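Local atomic coordinates of putative uncharacterized protein (Archaeoglobus fulgidus, PDB entry 4KPP), a protein that probably moves calcium ions across the membrane in exchange for protons, as a member of the sodium/calcium exchanger family. Residues P19-L24 with A216-L221; S45-I50 with V75-A80. One frame throughout, in Å; residues are numbered along the deposited sequence.

Contact 1. Residues P19-L24 with A216-L221. With OLA (oleic acid), chain F.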
# COMPACT_ATOMS: atom_id res chain seq x y z
N PRO A 19 -10.59 -23.20 -0.12
CA PRO A 19 -11.93 -23.13 0.49
C PRO A 19 -12.86 -22.17 -0.24
O PRO A 19 -14.04 -22.48 -0.42
CB PRO A 19 -11.63 -22.64 1.91
CG PRO A 19 -10.26 -23.15 2.19
CD PRO A 19 -9.53 -23.05 0.88
N TRP A 20 -12.33 -21.03 -0.68
CA TRP A 20 -13.13 -20.09 -1.45
C TRP A 20 -13.30 -20.52 -2.91
O TRP A 20 -14.40 -20.43 -3.46
CB TRP A 20 -12.56 -18.67 -1.38
CG TRP A 20 -13.36 -17.72 -2.22
CD1 TRP A 20 -12.91 -17.01 -3.30
CD2 TRP A 20 -14.75 -17.41 -2.07
NE1 TRP A 20 -13.94 -16.26 -3.82
CE2 TRP A 20 -15.08 -16.49 -3.09
CE3 TRP A 20 -15.75 -17.82 -1.18
CZ2 TRP A 20 -16.36 -15.97 -3.24
CZ3 TRP A 20 -17.02 -17.30 -1.33
CH2 TRP A 20 -17.32 -16.38 -2.35
N LEU A 21 -12.23 -21.00 -3.54
CA LEU A 21 -12.28 -21.41 -4.94
C LEU A 21 -13.22 -22.60 -5.16
O LEU A 21 -13.96 -22.64 -6.14
CB LEU A 21 -10.88 -21.73 -5.47
CG LEU A 21 -10.02 -20.51 -5.84
CD1 LEU A 21 -8.66 -20.94 -6.36
CD2 LEU A 21 -10.74 -19.63 -6.85
N ILE A 22 -13.17 -23.56 -4.25
CA ILE A 22 -14.07 -24.71 -4.30
C ILE A 22 -15.51 -24.25 -4.13
O ILE A 22 -16.41 -24.72 -4.83
CB ILE A 22 -13.71 -25.74 -3.22
CG1 ILE A 22 -12.36 -26.39 -3.55
CG2 ILE A 22 -14.80 -26.79 -3.08
CD1 ILE A 22 -11.73 -27.13 -2.39
N SER A 23 -15.72 -23.31 -3.21
CA SER A 23 -17.05 -22.74 -2.97
C SER A 23 -17.58 -22.04 -4.22
O SER A 23 -18.78 -22.10 -4.51
CB SER A 23 -17.02 -21.76 -1.80
OG SER A 23 -16.56 -22.40 -0.61
N LEU A 24 -16.70 -21.37 -4.95
CA LEU A 24 -17.08 -20.73 -6.20
C LEU A 24 -17.43 -21.78 -7.26
O LEU A 24 -18.42 -21.64 -7.98
CB LEU A 24 -15.95 -19.84 -6.73
CG LEU A 24 -15.82 -18.42 -6.17
CD1 LEU A 24 -14.62 -17.73 -6.78
CD2 LEU A 24 -17.09 -17.63 -6.42
N ALA A 216 -2.76 -16.47 -8.91
CA ALA A 216 -3.00 -15.58 -7.78
C ALA A 216 -3.82 -14.37 -8.22
O ALA A 216 -4.73 -13.94 -7.51
CB ALA A 216 -1.69 -15.15 -7.16
N GLY A 217 -3.49 -13.83 -9.39
CA GLY A 217 -4.22 -12.70 -9.94
C GLY A 217 -5.66 -13.07 -10.24
O GLY A 217 -6.57 -12.28 -9.99
N PHE A 218 -5.87 -14.27 -10.78
CA PHE A 218 -7.21 -14.79 -11.03
C PHE A 218 -7.99 -14.92 -9.72
O PHE A 218 -9.15 -14.52 -9.64
CB PHE A 218 -7.14 -16.14 -11.74
CG PHE A 218 -8.46 -16.86 -11.82
CD1 PHE A 218 -9.41 -16.49 -12.75
CD2 PHE A 218 -8.73 -17.92 -10.97
CE1 PHE A 218 -10.62 -17.15 -12.83
CE2 PHE A 218 -9.94 -18.59 -11.04
CZ PHE A 218 -10.89 -18.21 -11.97
N THR A 219 -7.33 -15.48 -8.71
CA THR A 219 -7.95 -15.69 -7.41
C THR A 219 -8.42 -14.38 -6.77
O THR A 219 -9.54 -14.29 -6.29
CB THR A 219 -6.99 -16.42 -6.45
OG1 THR A 219 -6.77 -17.75 -6.93
CG2 THR A 219 -7.57 -16.48 -5.05
N ILE A 220 -7.55 -13.38 -6.79
CA ILE A 220 -7.89 -12.07 -6.25
C ILE A 220 -9.13 -11.47 -6.94
O ILE A 220 -10.05 -11.00 -6.27
CB ILE A 220 -6.70 -11.09 -6.35
CG1 ILE A 220 -5.59 -11.53 -5.40
CG2 ILE A 220 -7.14 -9.67 -6.05
CD1 ILE A 220 -4.37 -10.63 -5.41
N LEU A 221 -9.15 -11.51 -8.27
CA LEU A 221 -10.27 -10.96 -9.02
C LEU A 221 -11.58 -11.72 -8.78
O LEU A 221 -12.66 -11.15 -8.90
CB LEU A 221 -9.95 -10.91 -10.52
CG LEU A 221 -8.72 -10.08 -10.91
CD1 LEU A 221 -8.43 -10.17 -12.41
CD2 LEU A 221 -8.88 -8.63 -10.47
C3 OLA F . -18.00 -19.82 -10.69
C4 OLA F . -16.82 -20.32 -11.52
C5 OLA F . -15.49 -19.86 -10.92
C6 OLA F . -14.83 -20.99 -10.14
C7 OLA F . -13.33 -21.02 -10.41
C8 OLA F . -12.76 -22.42 -10.19
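L21 meets T219 and F218 where the short helix 18-25 packs against the C-terminal end of helix 202-221, a small helix-helix contact in the membrane-helix bundle of a sodium/calcium exchanger fold. The two helices touch through L21: its CD1 methyl lies 3.8 Å from T219 OG1, and the two side chains cross at about a right angle. The other methyl, CD2, comes obliquely to the F218 ring, 4.4 Å from CE2, so this side is looser. F218 has CG anti to its backbone N (chi1 170°), which swings the ring from the surface of its helix toward the oleic acid chain. There the lipid carbon C7 sits at the ring edge, near its plane, 4.0 Å from F218 CZ. The same lipid runs past helix 18-25, where its C6 is 3.8 Å from L24 CB, so an acyl chain borders both helices on this flank. T219 OG1 is hydrogen-bonded to F215 O of its own helix; towards the L21 methyl it makes only a packing contact. Further along, W20 NE1 bonds to M222 O, just past the end of helix 202-221. L24 CG covers one face of the W20 ring, 3.5 Å above the plane and offset toward the rim.

Contact 2. Residues S45-I50 with V75-A80; sequences SASFLI and VLPEYA
L76 O accepts a hydrogen bond from A80 N at 2.9 Å in the first turns of helix 76-91, and the side chain of the same leucine meets I50 of helix 32-60. The contact joins the middle of helix 32-60 to the start of helix 76-91 inside the membrane-helix bundle of this exchanger fold. Here the predicted transmembrane span 65-87 is broken: helix 67-73 ends, V75 takes the N-cap position, and a second helix starts at L76. I50 has its chain extended through CG1 (chi2 176°), and CD1 meets L76 CD2 at 3.8 Å as the two side chains cross at about a right angle. One helical turn before I50, S47 does the second half of the work against P77, and the backbones come close, with S47 CA and P77 CA 6.9 Å apart. A proline in this first turn suits a helix start, where its lack of an N-H costs no bond. P257 of helix 242-267 also touches S47, and I220 of helix 202-221 packs on I50, so neighbouring helices help enclose the pair. With OG anti to the backbone N (chi1 -178°), the serine lays its oxygen along the pyrrolidine ring, 3.8 Å from P77 CG and 4.0 Å from CD. This adds OG to the contact that S47 CB already makes with P77 CG, at 3.8 Å.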
# COMPACT_ATOMS: atom_id res chain seq x y z
N SER A 45 -3.78 -15.07 0.81
CA SER A 45 -2.95 -16.17 0.31
C SER A 45 -2.37 -15.87 -1.06
O SER A 45 -1.16 -16.01 -1.28
CB SER A 45 -3.77 -17.46 0.25
OG SER A 45 -4.43 -17.68 1.48
N ALA A 46 -3.23 -15.44 -1.98
CA ALA A 46 -2.81 -15.08 -3.32
C ALA A 46 -1.78 -13.94 -3.30
O ALA A 46 -0.96 -13.83 -4.20
CB ALA A 46 -4.01 -14.70 -4.18
N SER A 47 -1.84 -13.11 -2.26
CA SER A 47 -0.91 -12.00 -2.13
C SER A 47 0.52 -12.46 -1.86
O SER A 47 1.47 -11.89 -2.40
CB SER A 47 -1.37 -11.04 -1.03
OG SER A 47 -0.48 -9.94 -0.92
N PHE A 48 0.69 -13.49 -1.03
CA PHE A 48 2.01 -14.04 -0.76
C PHE A 48 2.57 -14.72 -2.01
O PHE A 48 3.76 -14.64 -2.30
CB PHE A 48 1.98 -15.06 0.39
CG PHE A 48 1.77 -14.44 1.74
CD1 PHE A 48 2.81 -13.79 2.39
CD2 PHE A 48 0.55 -14.54 2.39
CE1 PHE A 48 2.63 -13.23 3.64
CE2 PHE A 48 0.36 -13.98 3.64
CZ PHE A 48 1.40 -13.32 4.26
N LEU A 49 1.68 -15.38 -2.75
CA LEU A 49 2.06 -16.04 -4.00
C LEU A 49 2.61 -15.01 -4.98
O LEU A 49 3.66 -15.22 -5.60
CB LEU A 49 0.87 -16.78 -4.61
CG LEU A 49 0.29 -17.91 -3.77
CD1 LEU A 49 -1.03 -18.41 -4.36
CD2 LEU A 49 1.28 -19.06 -3.63
N ILE A 50 1.89 -13.90 -5.11
CA ILE A 50 2.30 -12.80 -5.98
C ILE A 50 3.66 -12.25 -5.57
O ILE A 50 4.52 -12.01 -6.41
CB ILE A 50 1.24 -11.68 -6.01
CG1 ILE A 50 0.04 -12.10 -6.86
CG2 ILE A 50 1.83 -10.39 -6.56
CD1 ILE A 50 -1.09 -11.11 -6.88
N VAL A 75 1.02 -4.95 -2.91
CA VAL A 75 -0.22 -4.37 -2.40
C VAL A 75 -1.34 -4.40 -3.44
O VAL A 75 -2.25 -3.58 -3.42
CB VAL A 75 -0.02 -2.93 -1.87
CG1 VAL A 75 0.89 -2.94 -0.65
CG2 VAL A 75 0.55 -2.02 -2.96
N LEU A 76 -1.26 -5.37 -4.34
CA LEU A 76 -2.30 -5.60 -5.33
C LEU A 76 -3.71 -5.81 -4.74
O LEU A 76 -4.69 -5.32 -5.31
CB LEU A 76 -1.92 -6.76 -6.26
CG LEU A 76 -2.04 -6.51 -7.76
CD1 LEU A 76 -1.39 -5.19 -8.15
CD2 LEU A 76 -1.43 -7.66 -8.55
N PRO A 77 -3.82 -6.55 -3.61
CA PRO A 77 -5.16 -6.67 -3.02
C PRO A 77 -5.79 -5.32 -2.67
O PRO A 77 -7.01 -5.18 -2.74
CB PRO A 77 -4.89 -7.47 -1.74
CG PRO A 77 -3.72 -8.30 -2.07
CD PRO A 77 -2.86 -7.47 -2.97
N GLU A 78 -4.97 -4.34 -2.30
CA GLU A 78 -5.51 -3.02 -1.99
C GLU A 78 -6.06 -2.34 -3.24
O GLU A 78 -7.12 -1.71 -3.19
CB GLU A 78 -4.45 -2.14 -1.32
CG GLU A 78 -4.84 -0.67 -1.23
CD GLU A 78 -6.17 -0.43 -0.50
OE1 GLU A 78 -6.82 0.60 -0.78
OE2 GLU A 78 -6.56 -1.27 0.34
N TYR A 79 -5.35 -2.48 -4.35
CA TYR A 79 -5.82 -1.91 -5.61
C TYR A 79 -7.09 -2.59 -6.08
O TYR A 79 -7.97 -1.94 -6.64
CB TYR A 79 -4.73 -2.00 -6.68
CG TYR A 79 -3.66 -0.94 -6.53
CD1 TYR A 79 -2.70 -1.04 -5.54
CD2 TYR A 79 -3.63 0.17 -7.38
CE1 TYR A 79 -1.73 -0.07 -5.40
CE2 TYR A 79 -2.67 1.14 -7.24
CZ TYR A 79 -1.72 1.02 -6.25
OH TYR A 79 -0.75 1.98 -6.10
N ALA A 80 -7.19 -3.89 -5.84
CA ALA A 80 -8.35 -4.66 -6.29
C ALA A 80 -9.59 -4.37 -5.46
O ALA A 80 -10.68 -4.22 -6.00
CB ALA A 80 -8.03 -6.15 -6.28

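How the contacts relate
The two contacts have centres about 12 Å apart and share no segment, yet they meet directly through helix 202-221. Its A216 and I220 turn away from helix 18-25 and toward contact 2: A216 CB lies 3.5 Å from I50 CG1, and I220 CG2 is 3.6 Å from A80 CB. Along the chain, contact 2 is nested inside the loop closed by contact 1, and helix 32-60 directly follows helix 18-25. Contact 1 is peripheral, about 22 Å from the chain centre, whereas contact 2 is at about 10 Å. Together they step inward from a lipid-bordered edge to the broken membrane helix, and both lie away from the bound calcium ion.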